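Local coordinates for LysM domain protein (Mycobacterium smegmatis, PDB 4OIT) that binds mannose as a bacterial lectin of the beta-prism II fold and assembles as a domain-swapped dimer, at residues B[31-36]-B[43-48]. Sequence-based numbering, arbitrary orientation.
Sequences DGNLVL and VWSTGT
Gly-32 meets Thr-48 through its carbonyl O, which accepts from the threonine OG1 at 2.7 Å, with the donor standing well above the carbonyl plane. Just before it, Asp-31 OD1 accepts from Asn-33 N in an Asx turn and also from Gln-29 NE2. The OG1 of Thr-48 in turn accepts from Thr-46 OG1, giving a relay from Thr-46 through Thr-48 to Gly-32. The CG of Asn-33 is anti to the backbone N (chi1 -155°), which sets the amide against the backbone of Gly-47 and Thr-48. OD1 accepts from Thr-48 N at 3.2 Å, again from above the carbonyl plane, and ND2 reaches Ser-45 OG in a weak bond of 3.4 Å. Leu-34 N donates to Thr-46 OG1 and Leu-34 O accepts from Thr-46 N, so a side-chain hydroxyl supplies one half of a two-bond link. From here, strands 34-38 and 41-45 run as an antiparallel beta hairpin in this beta-prism II lectin, with 41-45 at one edge of the sheet within this chain and 34-38 next to it. The CB of Leu-34 packs on Thr-46 CG2 at 3.8 Å, and both side chains touch Leu-66 of strand 64-68. Val-35 faces Ser-45 in a non-hydrogen-bonded pair, their side chains on the same sheet face, with CG2 4.2 Å from the serine CB. Val-43 and Trp-44 together oppose Leu-36 in a classic beta bulge: Leu-36 N donates to Trp-44 O at 2.8 Å, while Leu-36 O accepts from Val-43 N nearly along the C=O axis. On the other face, Leu-36 CB meets the indole edge in its plane at CE3, and CD2 packs 3.7 Å from Val-43 CG2; Leu-36 also packs on Leu-88 of the second subunit, and Trp-44 on that subunit's Leu-106.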
loop_
_atom_site.group_PDB
_atom_site.type_symbol
_atom_site.label_atom_id
_atom_site.label_comp_id
_atom_site.label_asym_id
_atom_site.label_seq_id
_atom_site.Cartn_x
_atom_site.Cartn_y
_atom_site.Cartn_z
ATOM N N ASP B 31 3.540 15.021 -2.561
ATOM C CA ASP B 31 3.463 14.565 -3.958
ATOM C C ASP B 31 4.267 13.282 -4.225
ATOM O O ASP B 31 4.294 12.790 -5.349
ATOM C CB ASP B 31 3.874 15.682 -4.933
ATOM C CG ASP B 31 5.355 16.046 -4.848
ATOM O OD1 ASP B 31 6.102 15.450 -4.039
ATOM O OD2 ASP B 31 5.773 16.945 -5.606
ATOM N N GLY B 32 4.928 12.758 -3.194
ATOM C CA GLY B 32 5.660 11.497 -3.291
ATOM C C GLY B 32 7.153 11.663 -3.503
ATOM O O GLY B 32 7.910 10.701 -3.375
ATOM N N ASN B 33 7.585 12.879 -3.830
ATOM C CA ASN B 33 8.992 13.140 -4.109
ATOM C C ASN B 33 9.792 13.334 -2.824
ATOM O O ASN B 33 9.399 14.105 -1.947
ATOM C CB ASN B 33 9.137 14.365 -5.016
ATOM C CG ASN B 33 10.430 14.356 -5.822
ATOM O OD1 ASN B 33 11.186 13.377 -5.817
ATOM N ND2 ASN B 33 10.685 15.452 -6.531
ATOM N N LEU B 34 10.903 12.611 -2.714
ATOM C CA LEU B 34 11.862 12.821 -1.636
ATOM C C LEU B 34 12.848 13.886 -2.098
ATOM O O LEU B 34 13.699 13.620 -2.942
ATOM C CB LEU B 34 12.603 11.525 -1.302
ATOM C CG LEU B 34 13.642 11.653 -0.182
ATOM C CD1 LEU B 34 12.960 11.877 1.162
ATOM C CD2 LEU B 34 14.545 10.429 -0.132
ATOM N N VAL B 35 12.736 15.084 -1.533
ATOM C CA VAL B 35 13.488 16.239 -2.018
ATOM C C VAL B 35 14.498 16.748 -0.989
ATOM O O VAL B 35 14.170 16.934 0.183
ATOM C CB VAL B 35 12.545 17.397 -2.395
ATOM C CG1 VAL B 35 13.312 18.486 -3.134
ATOM C CG2 VAL B 35 11.388 16.890 -3.247
ATOM N N LEU B 36 15.726 16.972 -1.452
ATOM C CA LEU B 36 16.770 17.609 -0.657
ATOM C C LEU B 36 16.840 19.092 -1.013
ATOM O O LEU B 36 17.153 19.447 -2.149
ATOM C CB LEU B 36 18.126 16.944 -0.923
ATOM C CG LEU B 36 19.353 17.552 -0.233
ATOM C CD1 LEU B 36 19.248 17.439 1.280
ATOM C CD2 LEU B 36 20.625 16.884 -0.732
ATOM N N VAL B 43 18.231 20.787 -4.723
ATOM C CA VAL B 43 19.536 20.363 -5.255
ATOM C C VAL B 43 19.570 18.885 -5.652
ATOM O O VAL B 43 20.493 18.440 -6.334
ATOM C CB VAL B 43 20.684 20.666 -4.265
ATOM C CG1 VAL B 43 20.745 22.159 -3.979
ATOM C CG2 VAL B 43 20.534 19.881 -2.967
ATOM N N TRP B 44 18.562 18.135 -5.214
ATOM C CA TRP B 44 18.440 16.715 -5.533
ATOM C C TRP B 44 17.064 16.203 -5.135
ATOM O O TRP B 44 16.447 16.704 -4.191
ATOM C CB TRP B 44 19.511 15.892 -4.806
ATOM C CG TRP B 44 19.407 14.409 -5.050
ATOM C CD1 TRP B 44 19.883 13.723 -6.128
ATOM C CD2 TRP B 44 18.791 13.437 -4.196
ATOM N NE1 TRP B 44 19.604 12.384 -6.000
ATOM C CE2 TRP B 44 18.931 12.181 -4.824
ATOM C CE3 TRP B 44 18.132 13.506 -2.963
ATOM C CZ2 TRP B 44 18.439 11.001 -4.258
ATOM C CZ3 TRP B 44 17.641 12.331 -2.400
ATOM C CH2 TRP B 44 17.797 11.096 -3.051
ATOM N N SER B 45 16.590 15.205 -5.871
ATOM C CA SER B 45 15.376 14.492 -5.504
ATOM C C SER B 45 15.388 13.106 -6.126
ATOM O O SER B 45 16.152 12.843 -7.052
ATOM C CB SER B 45 14.126 15.267 -5.940
ATOM O OG SER B 45 13.929 15.207 -7.344
ATOM N N THR B 46 14.539 12.230 -5.601
ATOM C CA THR B 46 14.364 10.879 -6.146
ATOM C C THR B 46 13.522 10.863 -7.425
ATOM O O THR B 46 13.426 9.831 -8.095
ATOM C CB THR B 46 13.676 9.955 -5.124
ATOM O OG1 THR B 46 12.474 10.577 -4.652
ATOM C CG2 THR B 46 14.602 9.669 -3.953
ATOM N N GLY B 47 12.896 11.993 -7.745
ATOM C CA GLY B 47 12.079 12.120 -8.948
ATOM C C GLY B 47 10.846 11.238 -8.915
ATOM O O GLY B 47 10.366 10.800 -9.957
ATOM N N THR B 48 10.330 10.992 -7.715
ATOM C CA THR B 48 9.185 10.099 -7.521
ATOM C C THR B 48 7.868 10.868 -7.379
ATOM O O THR B 48 6.875 10.325 -6.893
ATOM C CB THR B 48 9.397 9.188 -6.294
ATOM O OG1 THR B 48 9.792 9.980 -5.164
ATOM C CG2 THR B 48 10.470 8.154 -6.584
#